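Local atomic coordinates of PAN2-PAN3 deadenylation complex catalytic subunit pan2 (Neurospora crassa, PDB entry 4CZW), a protein that is the catalytic subunit of a deadenylase complex, probably shortening mRNA poly(A) tails by exonucleolytic cleavage to 5'-AMP. Residues Tyr38-Ala50 against Leu92-Leu106. Residues are numbered along the deposited sequence; the frame is centred on the assembly and turned at random.
Sequences YPGLENNITNSYA and LQKGEGPSCHATNML
G40 and L41 pair with S99 and C100 as a two-stranded parallel ladder in the pseudo-UCH domain, the USP-like scaffold predicted to be inactive as a protease. C100 N donates to G40 O (2.6 Å), C100 O accepts from E42 N (2.9 Å), and G40 N donates to P98 O. On the face of L41 and C100, P39 is a knob in the hollow of the turn after helix 81-94. Its CG sits 3.6 Å from L92 O, and its CB rests against C100 SG. L41 fills the next dip: CD2 touches both L92 CD2 and C100 CB, and helix 51-58 backs it. On the face of S99, E42 reaches out as an extended chain, with OE2 3.2 Å from S99 OG. OE2 also takes a water hydrogen bond and a salt bridge from R556 of the exonuclease domain, so E42 ties the two domains together. With an alanine here, R556 would probably lose this carboxylate mate and a gap open beside S99 and H101. I45 CD1 pokes into the notch between H101 CB and T103 OG1; H101 ND1 and T103 OG1 are hydrogen-bonded, tying its walls. L106 is the last knob, set into the type II turn I45-S48. Its CG stands anti to the carbonyl carbon (chi1 -63°), which aims the fork at N47 O: CD1 and CD2 straddle it, and CD2 reaches A50 CB at 3.7 Å.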
# COMPACT_ATOMS: atom_id res chain seq x y z
N TYR A 38 13.71 -6.33 -0.39
CA TYR A 38 12.70 -5.28 -0.33
C TYR A 38 12.17 -4.97 -1.72
O TYR A 38 12.83 -4.30 -2.51
CB TYR A 38 13.28 -4.02 0.32
CG TYR A 38 13.99 -4.29 1.62
CD1 TYR A 38 13.28 -4.49 2.80
CD2 TYR A 38 15.38 -4.36 1.68
CE1 TYR A 38 13.93 -4.74 3.99
CE2 TYR A 38 16.04 -4.60 2.87
CZ TYR A 38 15.30 -4.79 4.03
OH TYR A 38 15.95 -5.04 5.21
N PRO A 39 10.95 -5.46 -2.02
CA PRO A 39 10.34 -5.32 -3.34
C PRO A 39 9.99 -3.87 -3.68
O PRO A 39 9.69 -3.08 -2.78
CB PRO A 39 9.08 -6.18 -3.24
CG PRO A 39 8.75 -6.17 -1.79
CD PRO A 39 10.07 -6.18 -1.08
N GLY A 40 10.02 -3.54 -4.97
CA GLY A 40 9.61 -2.23 -5.43
C GLY A 40 8.23 -2.28 -6.05
O GLY A 40 7.59 -3.33 -6.07
N LEU A 41 7.76 -1.14 -6.55
CA LEU A 41 6.43 -1.06 -7.15
C LEU A 41 6.51 -0.72 -8.63
O LEU A 41 7.26 0.17 -9.03
CB LEU A 41 5.57 -0.04 -6.41
CG LEU A 41 5.22 -0.39 -4.96
CD1 LEU A 41 4.53 0.78 -4.27
CD2 LEU A 41 4.34 -1.63 -4.91
N GLU A 42 5.72 -1.42 -9.44
CA GLU A 42 5.72 -1.22 -10.88
C GLU A 42 5.05 0.10 -11.25
O GLU A 42 4.14 0.56 -10.56
CB GLU A 42 5.02 -2.40 -11.57
CG GLU A 42 5.64 -3.74 -11.24
CD GLU A 42 4.84 -4.92 -11.76
OE1 GLU A 42 3.85 -4.69 -12.49
OE2 GLU A 42 5.19 -6.07 -11.43
N ASN A 43 5.51 0.72 -12.34
CA ASN A 43 5.12 2.08 -12.68
C ASN A 43 4.31 2.23 -13.97
O ASN A 43 4.28 3.31 -14.56
CB ASN A 43 6.36 2.97 -12.77
CG ASN A 43 7.39 2.43 -13.75
OD1 ASN A 43 7.15 1.44 -14.44
ND2 ASN A 43 8.54 3.09 -13.82
N ASN A 44 3.67 1.15 -14.41
CA ASN A 44 2.88 1.20 -15.64
C ASN A 44 1.40 1.33 -15.34
O ASN A 44 0.56 0.83 -16.09
CB ASN A 44 3.15 -0.04 -16.48
CG ASN A 44 2.85 -1.32 -15.73
OD1 ASN A 44 3.07 -1.42 -14.52
ND2 ASN A 44 2.34 -2.32 -16.45
N ILE A 45 1.08 1.99 -14.24
CA ILE A 45 -0.29 2.13 -13.78
C ILE A 45 -0.65 3.61 -13.67
O ILE A 45 0.22 4.45 -13.45
CB ILE A 45 -0.49 1.42 -12.42
CG1 ILE A 45 0.18 0.05 -12.44
CG2 ILE A 45 -1.97 1.29 -12.08
CD1 ILE A 45 0.23 -0.63 -11.09
N THR A 46 -1.93 3.92 -13.86
CA THR A 46 -2.41 5.28 -13.67
C THR A 46 -2.18 5.69 -12.21
O THR A 46 -2.41 4.89 -11.30
CB THR A 46 -3.90 5.41 -14.03
OG1 THR A 46 -4.10 4.95 -15.37
CG2 THR A 46 -4.36 6.86 -13.92
N ASN A 47 -1.72 6.92 -12.01
CA ASN A 47 -1.42 7.45 -10.68
C ASN A 47 -0.33 6.64 -9.97
O ASN A 47 -0.37 6.46 -8.75
CB ASN A 47 -2.68 7.49 -9.81
CG ASN A 47 -3.80 8.30 -10.45
OD1 ASN A 47 -3.56 9.36 -11.01
ND2 ASN A 47 -5.02 7.78 -10.35
N SER A 48 0.65 6.16 -10.73
CA SER A 48 1.75 5.38 -10.17
C SER A 48 2.77 6.27 -9.47
O SER A 48 3.79 5.79 -8.97
CB SER A 48 2.43 4.55 -11.25
OG SER A 48 2.94 5.37 -12.29
N TYR A 49 2.50 7.57 -9.45
CA TYR A 49 3.33 8.52 -8.72
C TYR A 49 3.28 8.22 -7.23
O TYR A 49 4.16 8.61 -6.46
CB TYR A 49 2.88 9.96 -8.98
CG TYR A 49 1.55 10.32 -8.34
CD1 TYR A 49 0.36 10.13 -9.02
CD2 TYR A 49 1.50 10.86 -7.06
CE1 TYR A 49 -0.86 10.45 -8.44
CE2 TYR A 49 0.29 11.18 -6.47
CZ TYR A 49 -0.88 10.98 -7.17
OH TYR A 49 -2.08 11.31 -6.58
N ALA A 50 2.23 7.51 -6.82
CA ALA A 50 1.98 7.18 -5.43
C ALA A 50 2.99 6.20 -4.85
O ALA A 50 3.10 6.06 -3.63
CB ALA A 50 0.58 6.62 -5.27
N LEU A 92 4.00 -5.95 0.39
CA LEU A 92 5.38 -5.50 0.50
C LEU A 92 6.15 -6.25 1.58
O LEU A 92 7.38 -6.29 1.57
CB LEU A 92 5.44 -3.99 0.76
CG LEU A 92 4.92 -3.10 -0.37
CD1 LEU A 92 5.01 -1.63 0.02
CD2 LEU A 92 5.70 -3.36 -1.65
N GLN A 93 5.42 -6.85 2.52
CA GLN A 93 6.05 -7.59 3.60
C GLN A 93 5.99 -9.10 3.35
O GLN A 93 6.78 -9.86 3.91
CB GLN A 93 5.41 -7.25 4.95
CG GLN A 93 3.96 -7.70 5.09
CD GLN A 93 3.36 -7.31 6.43
OE1 GLN A 93 3.98 -6.59 7.22
NE2 GLN A 93 2.15 -7.78 6.70
N LYS A 94 5.06 -9.52 2.50
CA LYS A 94 4.95 -10.93 2.12
C LYS A 94 5.76 -11.22 0.87
O LYS A 94 6.32 -12.31 0.72
CB LYS A 94 3.50 -11.33 1.88
CG LYS A 94 2.65 -11.47 3.13
CD LYS A 94 1.39 -12.27 2.82
CE LYS A 94 0.40 -12.23 3.97
NZ LYS A 94 1.04 -12.55 5.27
N GLY A 95 5.81 -10.25 -0.04
CA GLY A 95 6.42 -10.40 -1.34
C GLY A 95 7.81 -11.01 -1.35
O GLY A 95 8.75 -10.47 -0.77
N GLU A 96 7.94 -12.15 -2.02
CA GLU A 96 9.21 -12.85 -2.13
C GLU A 96 9.90 -12.50 -3.44
O GLU A 96 11.08 -12.79 -3.64
CB GLU A 96 9.00 -14.36 -2.03
CG GLU A 96 8.35 -14.82 -0.73
CD GLU A 96 7.86 -16.25 -0.79
OE1 GLU A 96 7.66 -16.76 -1.91
OE2 GLU A 96 7.68 -16.86 0.28
N GLY A 97 9.15 -11.86 -4.34
CA GLY A 97 9.68 -11.46 -5.63
C GLY A 97 10.31 -10.08 -5.60
O GLY A 97 10.33 -9.42 -4.56
N PRO A 98 10.84 -9.63 -6.75
CA PRO A 98 11.53 -8.35 -6.86
C PRO A 98 10.59 -7.14 -6.96
O PRO A 98 11.03 -6.02 -6.71
CB PRO A 98 12.34 -8.50 -8.15
CG PRO A 98 11.52 -9.43 -8.98
CD PRO A 98 10.89 -10.40 -8.01
N SER A 99 9.33 -7.36 -7.32
CA SER A 99 8.41 -6.24 -7.52
C SER A 99 6.97 -6.55 -7.13
O SER A 99 6.51 -7.69 -7.21
CB SER A 99 8.46 -5.78 -8.98
OG SER A 99 7.90 -6.76 -9.84
N CYS A 100 6.26 -5.50 -6.71
CA CYS A 100 4.83 -5.57 -6.47
C CYS A 100 4.15 -4.48 -7.30
O CYS A 100 4.81 -3.76 -8.04
CB CYS A 100 4.51 -5.39 -4.99
SG CYS A 100 5.14 -6.69 -3.90
N HIS A 101 2.83 -4.38 -7.18
CA HIS A 101 2.10 -3.30 -7.83
C HIS A 101 0.81 -2.99 -7.07
O HIS A 101 0.20 -3.88 -6.48
CB HIS A 101 1.79 -3.64 -9.29
CG HIS A 101 0.81 -4.75 -9.47
ND1 HIS A 101 -0.52 -4.52 -9.74
CD2 HIS A 101 0.96 -6.09 -9.43
CE1 HIS A 101 -1.15 -5.68 -9.86
NE2 HIS A 101 -0.27 -6.65 -9.67
N ALA A 102 0.41 -1.72 -7.08
CA ALA A 102 -0.75 -1.28 -6.32
C ALA A 102 -1.90 -0.89 -7.23
O ALA A 102 -2.48 0.19 -7.09
CB ALA A 102 -0.37 -0.11 -5.42
N THR A 103 -2.24 -1.78 -8.16
CA THR A 103 -3.30 -1.51 -9.13
C THR A 103 -4.66 -1.30 -8.47
O THR A 103 -5.34 -0.31 -8.74
CB THR A 103 -3.42 -2.66 -10.15
OG1 THR A 103 -2.21 -2.75 -10.92
CG2 THR A 103 -4.58 -2.42 -11.10
N ASN A 104 -5.05 -2.24 -7.62
CA ASN A 104 -6.35 -2.18 -6.94
C ASN A 104 -6.52 -0.91 -6.11
O ASN A 104 -7.62 -0.36 -6.02
CB ASN A 104 -6.55 -3.40 -6.05
CG ASN A 104 -6.68 -4.69 -6.84
OD1 ASN A 104 -6.76 -4.68 -8.06
ND2 ASN A 104 -6.71 -5.81 -6.13
N MSE A 105 -5.44 -0.46 -5.49
CA MSE A 105 -5.49 0.68 -4.58
C MSE A 105 -5.55 2.01 -5.33
O MSE A 105 -6.19 2.96 -4.86
CB MSE A 105 -4.28 0.65 -3.64
CG MSE A 105 -3.24 1.72 -3.88
SE MSE A 105 -3.38 3.17 -2.60
CE MSE A 105 -3.28 2.10 -0.98
N LEU A 106 -4.91 2.07 -6.49
CA LEU A 106 -4.92 3.29 -7.30
C LEU A 106 -6.23 3.38 -8.07
O LEU A 106 -6.68 4.46 -8.43
CB LEU A 106 -3.72 3.31 -8.25
CG LEU A 106 -2.34 3.34 -7.60
CD1 LEU A 106 -1.25 3.30 -8.65
CD2 LEU A 106 -2.19 4.56 -6.71
O HOH W 1 4.10 -7.29 -9.32